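Local coordinates for ESAT-6/WXG100 secretion system protein (Streptococcus gallolyticus, PDB 7JQE) that forms an extracellular fragment of EsaA, a membrane subunit of the type VIIb secretion system, which probably takes part in toxin export, at residues S131-I143 and Q166-Q179. Sequence-based numbering, arbitrary orientation.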
ATOM      1  N   SER A 131     -35.589 -29.056  17.667  1.00 69.04           N
ATOM      2  CA  SER A 131     -35.826 -28.789  16.251  1.00 61.96           C
ATOM      3  C   SER A 131     -35.531 -27.334  15.901  1.00 69.50           C
ATOM      4  O   SER A 131     -35.020 -27.042  14.812  1.00 62.37           O
ATOM      5  CB  SER A 131     -37.264 -29.147  15.885  1.00 65.22           C
ATOM      6  OG  SER A 131     -37.489 -29.028  14.490  1.00 66.61           O
ATOM      7  N   ASN A 132     -35.851 -26.406  16.807  1.00 66.60           N
ATOM      8  CA  ASN A 132     -35.578 -24.996  16.547  1.00 63.43           C
ATOM      9  C   ASN A 132     -34.081 -24.713  16.533  1.00 60.65           C
ATOM     10  O   ASN A 132     -33.606 -23.914  15.722  1.00 61.45           O
ATOM     11  CB  ASN A 132     -36.279 -24.124  17.589  1.00 61.04           C
ATOM     12  CG  ASN A 132     -37.750 -23.918  17.285  1.00 76.02           C
ATOM     13  OD1 ASN A 132     -38.122 -23.604  16.153  1.00 78.29           O
ATOM     14  ND2 ASN A 132     -38.596 -24.097  18.295  1.00 71.34           N
ATOM     15  N   GLN A 133     -33.321 -25.361  17.417  1.00 64.30           N
ATOM     16  CA  GLN A 133     -31.883 -25.120  17.483  1.00 56.42           C
ATOM     17  C   GLN A 133     -31.193 -25.512  16.181  1.00 63.57           C
ATOM     18  O   GLN A 133     -30.387 -24.748  15.637  1.00 77.39           O
ATOM     19  CB  GLN A 133     -31.275 -25.890  18.659  1.00 63.79           C
ATOM     20  CG  GLN A 133     -31.501 -25.266  20.028  1.00 74.10           C
ATOM     21  CD  GLN A 133     -30.530 -24.136  20.319  1.00 83.22           C
ATOM     22  OE1 GLN A 133     -29.345 -24.368  20.569  1.00 84.35           O
ATOM     23  NE2 GLN A 133     -31.027 -22.904  20.283  1.00 76.13           N
ATOM     24  N   TYR A 134     -31.499 -26.705  15.666  1.00 56.06           N
ATOM     25  CA  TYR A 134     -30.741 -27.296  14.569  1.00 55.35           C
ATOM     26  C   TYR A 134     -31.381 -27.105  13.204  1.00 71.21           C
ATOM     27  O   TYR A 134     -30.660 -27.012  12.205  1.00 79.79           O
ATOM     28  CB  TYR A 134     -30.539 -28.795  14.807  1.00 56.20           C
ATOM     29  CG  TYR A 134     -29.658 -29.124  15.992  1.00 60.60           C
ATOM     30  CD1 TYR A 134     -30.186 -29.215  17.275  1.00 57.24           C
ATOM     31  CD2 TYR A 134     -28.298 -29.353  15.829  1.00 61.11           C
ATOM     32  CE1 TYR A 134     -29.382 -29.519  18.362  1.00 57.12           C
ATOM     33  CE2 TYR A 134     -27.486 -29.656  16.909  1.00 59.67           C
ATOM     34  CZ  TYR A 134     -28.033 -29.741  18.173  1.00 64.35           C
ATOM     35  OH  TYR A 134     -27.226 -30.047  19.247  1.00 64.98           O
ATOM     36  N   PHE A 135     -32.706 -27.042  13.127  1.00 56.80           N
ATOM     37  CA  PHE A 135     -33.396 -26.967  11.849  1.00 57.50           C
ATOM     38  C   PHE A 135     -33.994 -25.601  11.562  1.00 57.24           C
ATOM     39  O   PHE A 135     -34.423 -25.360  10.429  1.00 59.29           O
ATOM     40  CB  PHE A 135     -34.507 -28.029  11.785  1.00 66.92           C
ATOM     41  CG  PHE A 135     -34.015 -29.437  11.993  1.00 67.95           C
ATOM     42  CD1 PHE A 135     -32.756 -29.818  11.554  1.00 63.75           C
ATOM     43  CD2 PHE A 135     -34.809 -30.378  12.636  1.00 71.73           C
ATOM     44  CE1 PHE A 135     -32.302 -31.113  11.747  1.00 70.66           C
ATOM     45  CE2 PHE A 135     -34.361 -31.671  12.831  1.00 61.66           C
ATOM     46  CZ  PHE A 135     -33.107 -32.040  12.387  1.00 65.26           C
ATOM     47  N   ASN A 136     -34.049 -24.711  12.551  1.00 64.11           N
ATOM     48  CA  ASN A 136     -34.505 -23.329  12.434  1.00 64.66           C
ATOM     49  C   ASN A 136     -36.026 -23.229  12.417  1.00 69.09           C
ATOM     50  O   ASN A 136     -36.552 -22.120  12.277  1.00 75.17           O
ATOM     51  CB  ASN A 136     -33.939 -22.626  11.190  1.00 71.68           C
ATOM     52  CG  ASN A 136     -33.906 -21.121  11.339  1.00 70.55           C
ATOM     53  OD1 ASN A 136     -33.785 -20.597  12.448  1.00 68.39           O
ATOM     54  ND2 ASN A 136     -34.018 -20.414  10.220  1.00 68.97           N
ATOM     55  N   SER A 137     -36.747 -24.338  12.546  1.00 69.66           N
ATOM     56  CA  SER A 137     -38.196 -24.320  12.704  1.00 73.38           C
ATOM     57  C   SER A 137     -38.588 -25.502  13.585  1.00 73.99           C
ATOM     58  O   SER A 137     -37.729 -26.205  14.126  1.00 74.44           O
ATOM     59  CB  SER A 137     -38.900 -24.353  11.341  1.00 73.62           C
ATOM     60  OG  SER A 137     -38.713 -25.603  10.704  1.00 83.13           O
ATOM     61  N   ASP A 138     -39.889 -25.723  13.730  1.00 73.11           N
ATOM     62  CA  ASP A 138     -40.424 -26.834  14.516  1.00 70.30           C
ATOM     63  C   ASP A 138     -41.118 -27.794  13.557  1.00 71.57           C
ATOM     64  O   ASP A 138     -42.281 -27.595  13.196  1.00 81.74           O
ATOM     65  CB  ASP A 138     -41.378 -26.332  15.596  1.00 72.42           C
ATOM     66  CG  ASP A 138     -41.961 -27.461  16.434  1.00 84.94           C
ATOM     67  OD1 ASP A 138     -41.562 -28.628  16.231  1.00 89.03           O
ATOM     68  OD2 ASP A 138     -42.821 -27.180  17.296  1.00 89.42           O
ATOM     69  N   LEU A 139     -40.401 -28.843  13.150  1.00 72.85           N
ATOM     70  CA  LEU A 139     -40.962 -29.787  12.189  1.00 77.10           C
ATOM     71  C   LEU A 139     -42.158 -30.539  12.760  1.00 76.35           C
ATOM     72  O   LEU A 139     -43.081 -30.883  12.012  1.00 74.65           O
ATOM     73  CB  LEU A 139     -39.884 -30.766  11.725  1.00 77.86           C
ATOM     74  CG  LEU A 139     -38.762 -30.154  10.881  1.00 78.50           C
ATOM     75  CD1 LEU A 139     -37.673 -31.176  10.606  1.00 79.67           C
ATOM     76  CD2 LEU A 139     -39.320 -29.608   9.579  1.00 66.32           C
ATOM     77  N   ALA A 140     -42.169 -30.789  14.065  1.00 73.33           N
ATOM     78  CA  ALA A 140     -43.220 -31.576  14.714  1.00 81.78           C
ATOM     79  C   ALA A 140     -43.552 -32.816  13.886  1.00 80.66           C
ATOM     80  O   ALA A 140     -44.672 -33.005  13.409  1.00 82.79           O
ATOM     81  CB  ALA A 140     -44.471 -30.736  14.962  1.00 80.87           C
ATOM     82  N   LEU A 141     -42.538 -33.659  13.712  1.00 73.32           N
ATOM     83  CA  LEU A 141     -42.709 -34.883  12.943  1.00 74.50           C
ATOM     84  C   LEU A 141     -43.799 -35.740  13.571  1.00 76.74           C
ATOM     85  O   LEU A 141     -43.810 -35.953  14.786  1.00 78.12           O
ATOM     86  CB  LEU A 141     -41.390 -35.650  12.880  1.00 79.78           C
ATOM     87  CG  LEU A 141     -41.310 -36.800  11.876  1.00 82.04           C
ATOM     88  CD1 LEU A 141     -41.388 -36.265  10.456  1.00 74.19           C
ATOM     89  CD2 LEU A 141     -40.034 -37.598  12.088  1.00 80.72           C
ATOM     90  N   ASP A 142     -44.722 -36.222  12.739  1.00 87.29           N
ATOM     91  CA  ASP A 142     -45.868 -36.992  13.213  1.00 83.67           C
ATOM     92  C   ASP A 142     -45.463 -38.448  13.429  1.00 81.56           C
ATOM     93  O   ASP A 142     -45.077 -39.142  12.482  1.00 83.34           O
ATOM     94  CB  ASP A 142     -47.021 -36.880  12.217  1.00 82.78           C
ATOM     95  CG  ASP A 142     -48.150 -37.836  12.523  1.00100.16           C
ATOM     96  OD1 ASP A 142     -48.935 -37.558  13.455  1.00 98.61           O
ATOM     97  OD2 ASP A 142     -48.252 -38.869  11.827  1.00 96.69           O
ATOM     98  N   ILE A 143     -45.564 -38.914  14.676  1.00 89.65           N
ATOM     99  CA  ILE A 143     -45.103 -40.257  15.018  1.00 89.61           C
ATOM    100  C   ILE A 143     -45.965 -41.347  14.398  1.00 87.57           C
ATOM    101  O   ILE A 143     -45.494 -42.476  14.225  1.00 88.79           O
ATOM    102  CB  ILE A 143     -45.061 -40.449  16.547  1.00 86.49           C
ATOM    103  CG1 ILE A 143     -46.480 -40.453  17.119  1.00 85.00           C
ATOM    104  CG2 ILE A 143     -44.217 -39.365  17.200  1.00 81.71           C
ATOM    105  CD1 ILE A 143     -46.565 -40.932  18.556  1.00 88.06           C
ATOM    106  N   GLN A 166     -36.740 -33.817   4.399  1.00 76.57           N
ATOM    107  CA  GLN A 166     -37.621 -32.747   4.837  1.00 80.78           C
ATOM    108  C   GLN A 166     -36.885 -31.494   5.286  1.00 83.26           C
ATOM    109  O   GLN A 166     -37.485 -30.414   5.281  1.00 86.45           O
ATOM    110  CB  GLN A 166     -38.518 -33.240   5.987  1.00 82.02           C
ATOM    111  CG  GLN A 166     -39.652 -32.305   6.358  1.00 88.11           C
ATOM    112  CD  GLN A 166     -40.614 -32.925   7.361  1.00 90.98           C
ATOM    113  OE1 GLN A 166     -40.584 -34.131   7.613  1.00 77.63           O
ATOM    114  NE2 GLN A 166     -41.477 -32.097   7.936  1.00102.35           N
ATOM    115  N   VAL A 167     -35.614 -31.600   5.662  1.00 79.02           N
ATOM    116  CA  VAL A 167     -34.820 -30.471   6.129  1.00 74.77           C
ATOM    117  C   VAL A 167     -33.814 -30.119   5.042  1.00 76.77           C
ATOM    118  O   VAL A 167     -33.019 -30.968   4.623  1.00 77.57           O
ATOM    119  CB  VAL A 167     -34.110 -30.788   7.454  1.00 70.40           C
ATOM    120  CG1 VAL A 167     -33.182 -29.656   7.840  1.00 70.68           C
ATOM    121  CG2 VAL A 167     -35.128 -31.034   8.550  1.00 78.51           C
ATOM    122  N   THR A 168     -33.852 -28.871   4.585  1.00 77.47           N
ATOM    123  CA  THR A 168     -32.902 -28.406   3.587  1.00 75.14           C
ATOM    124  C   THR A 168     -31.611 -27.951   4.255  1.00 77.55           C
ATOM    125  O   THR A 168     -31.601 -27.519   5.412  1.00 75.53           O
ATOM    126  CB  THR A 168     -33.489 -27.256   2.770  1.00 71.84           C
ATOM    127  OG1 THR A 168     -33.585 -26.088   3.593  1.00 78.33           O
ATOM    128  CG2 THR A 168     -34.875 -27.621   2.257  1.00 75.89           C
ATOM    129  N   ASP A 169     -30.509 -28.053   3.510  1.00 81.76           N
ATOM    130  CA  ASP A 169     -29.229 -27.615   4.052  1.00 72.64           C
ATOM    131  C   ASP A 169     -29.234 -26.123   4.338  1.00 68.91           C
ATOM    132  O   ASP A 169     -28.515 -25.660   5.232  1.00 69.12           O
ATOM    133  CB  ASP A 169     -28.102 -27.982   3.090  1.00 72.31           C
ATOM    134  CG  ASP A 169     -28.014 -29.477   2.846  1.00 91.08           C
ATOM    135  OD1 ASP A 169     -29.008 -30.063   2.363  1.00100.24           O
ATOM    136  OD2 ASP A 169     -26.955 -30.070   3.138  1.00 95.40           O
ATOM    137  N   ASP A 170     -30.045 -25.355   3.603  1.00 67.90           N
ATOM    138  CA  ASP A 170     -30.123 -23.919   3.854  1.00 69.54           C
ATOM    139  C   ASP A 170     -30.711 -23.630   5.228  1.00 70.30           C
ATOM    140  O   ASP A 170     -30.203 -22.769   5.957  1.00 64.53           O
ATOM    141  CB  ASP A 170     -30.946 -23.235   2.762  1.00 76.55           C
ATOM    142  CG  ASP A 170     -30.170 -23.055   1.469  1.00 82.79           C
ATOM    143  OD1 ASP A 170     -28.922 -22.988   1.525  1.00 79.75           O
ATOM    144  OD2 ASP A 170     -30.807 -22.977   0.396  1.00 85.23           O
ATOM    145  N   SER A 171     -31.781 -24.339   5.598  1.00 66.80           N
ATOM    146  CA  SER A 171     -32.373 -24.141   6.916  1.00 55.70           C
ATOM    147  C   SER A 171     -31.360 -24.423   8.016  1.00 57.94           C
ATOM    148  O   SER A 171     -31.259 -23.663   8.987  1.00 59.60           O
ATOM    149  CB  SER A 171     -33.608 -25.025   7.071  1.00 67.95           C
ATOM    150  OG  SER A 171     -34.550 -24.752   6.049  1.00 76.55           O
ATOM    151  N   VAL A 172     -30.589 -25.503   7.876  1.00 53.64           N
ATOM    152  CA  VAL A 172     -29.562 -25.812   8.866  1.00 52.75           C
ATOM    153  C   VAL A 172     -28.509 -24.711   8.899  1.00 72.43           C
ATOM    154  O   VAL A 172     -28.016 -24.333   9.970  1.00 74.06           O
ATOM    155  CB  VAL A 172     -28.934 -27.187   8.573  1.00 53.53           C
ATOM    156  CG1 VAL A 172     -27.840 -27.497   9.581  1.00 54.77           C
ATOM    157  CG2 VAL A 172     -30.004 -28.274   8.586  1.00 54.90           C
ATOM    158  N   LYS A 173     -28.147 -24.178   7.729  1.00 66.19           N
ATOM    159  CA  LYS A 173     -27.156 -23.110   7.691  1.00 63.25           C
ATOM    160  C   LYS A 173     -27.645 -21.887   8.456  1.00 58.88           C
ATOM    161  O   LYS A 173     -26.883 -21.271   9.213  1.00 54.52           O
ATOM    162  CB  LYS A 173     -26.820 -22.753   6.243  1.00 61.07           C
ATOM    163  CG  LYS A 173     -25.598 -21.866   6.085  1.00 56.25           C
ATOM    164  CD  LYS A 173     -25.215 -21.701   4.619  1.00 61.64           C
ATOM    165  CE  LYS A 173     -23.861 -21.008   4.469  1.00 67.41           C
ATOM    166  NZ  LYS A 173     -23.486 -20.824   3.038  1.00 68.87           N
ATOM    167  N   SER A 174     -28.921 -21.529   8.286  1.00 49.86           N
ATOM    168  CA  SER A 174     -29.483 -20.417   9.048  1.00 53.35           C
ATOM    169  C   SER A 174     -29.485 -20.721  10.541  1.00 57.75           C
ATOM    170  O   SER A 174     -29.220 -19.836  11.365  1.00 64.94           O
ATOM    171  CB  SER A 174     -30.898 -20.110   8.563  1.00 57.80           C
ATOM    172  OG  SER A 174     -30.949 -20.025   7.150  1.00 68.42           O
ATOM    173  N   ALA A 175     -29.781 -21.970  10.912  1.00 56.07           N
ATOM    174  CA  ALA A 175     -29.785 -22.328  12.327  1.00 58.15           C
ATOM    175  C   ALA A 175     -28.379 -22.266  12.910  1.00 52.70           C
ATOM    176  O   ALA A 175     -28.193 -21.802  14.041  1.00 57.29           O
ATOM    177  CB  ALA A 175     -30.397 -23.718  12.524  1.00 52.63           C
ATOM    178  N   LEU A 176     -27.378 -22.725  12.159  1.00 51.70           N
ATOM    179  CA  LEU A 176     -26.004 -22.626  12.640  1.00 53.93           C
ATOM    180  C   LEU A 176     -25.567 -21.169  12.744  1.00 64.59           C
ATOM    181  O   LEU A 176     -24.898 -20.783  13.709  1.00 68.75           O
ATOM    182  CB  LEU A 176     -25.067 -23.410  11.723  1.00 48.28           C
ATOM    183  CG  LEU A 176     -23.604 -23.490  12.159  1.00 51.68           C
ATOM    184  CD1 LEU A 176     -23.474 -24.204  13.503  1.00 57.51           C
ATOM    185  CD2 LEU A 176     -22.757 -24.170  11.087  1.00 53.03           C
ATOM    186  N   ALA A 177     -25.947 -20.344  11.765  1.00 61.53           N
ATOM    187  CA  ALA A 177     -25.640 -18.919  11.838  1.00 63.45           C
ATOM    188  C   ALA A 177     -26.235 -18.290  13.093  1.00 63.62           C
ATOM    189  O   ALA A 177     -25.591 -17.460  13.745  1.00 61.49           O
ATOM    190  CB  ALA A 177     -26.147 -18.206  10.584  1.00 58.08           C
ATOM    191  N   ASN A 178     -27.463 -18.680  13.455  1.00 62.36           N
ATOM    192  CA  ASN A 178     -28.092 -18.110  14.644  1.00 51.83           C
ATOM    193  C   ASN A 178     -27.279 -18.394  15.899  1.00 54.51           C
ATOM    194  O   ASN A 178     -27.345 -17.629  16.867  1.00 62.68           O
ATOM    195  CB  ASN A 178     -29.512 -18.648  14.805  1.00 52.70           C
ATOM    196  CG  ASN A 178     -30.482 -18.029  13.821  1.00 70.65           C
ATOM    197  OD1 ASN A 178     -30.310 -16.887  13.402  1.00 87.18           O
ATOM    198  ND2 ASN A 178     -31.508 -18.783  13.444  1.00 67.71           N
ATOM    199  N   GLN A 179     -26.511 -19.482  15.904  1.00 54.22           N
ATOM    200  CA  GLN A 179     -25.698 -19.815  17.066  1.00 57.09           C
ATOM    201  C   GLN A 179     -24.458 -18.940  17.182  1.00 63.17           C
ATOM    202  O   GLN A 179     -23.873 -18.860  18.266  1.00 66.83           O
ATOM    203  CB  GLN A 179     -25.288 -21.289  17.017  1.00 56.55           C
ATOM    204  CG  GLN A 179     -26.454 -22.255  16.848  1.00 62.54           C
ATOM    205  CD  GLN A 179     -27.377 -22.276  18.051  1.00 66.20           C
ATOM    206  OE1 GLN A 179     -27.004 -22.745  19.127  1.00 60.62           O
ATOM    207  NE2 GLN A 179     -28.587 -21.756  17.876  1.00 72.84           N
TER
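Val167, from the loop leading into helix 169-179, packs tightly on Phe135 beside a near-perpendicular helix crossing: the C-terminal end of helix 102-135 meets helix 169-179 with the short axes 106° apart and 7.6 Å at closest approach. The evidence for a CH-pi contact is direct, since Val167 CG2 stands 4.0 Å from the Phe135 ring centroid and only 11° off its normal. The same methyl also meets Leu139 CD1 at 3.3 Å, while Val172 CG2 lies at the ring edge; Phe468 and Leu163, from helices 462-491 and 152-164, extend this apolar cluster. The small Ala175 is consistent with the close approach: its CB sits 3.3 Å from Tyr134 O. The buried Tyr134 has its OH hydrogen-bonded to Gln133 of the second subunit, tying this helix end to the dimer. Asn136 is the first residue to leave helical geometry, with positive phi, and its CB packs against Ser171 O.

The solvent side is looser. Gln166, exposed and stretched out with chi2 at 172°, slides antiparallel past Leu139, its NE2 3.7 Å from Leu139 CD2. On the exposed rim, the Asn136 and Asn178 amides cross, but a poor angle rules out a hydrogen bond although Asn136 OD1 lies 3.1 Å from Asn178 ND2.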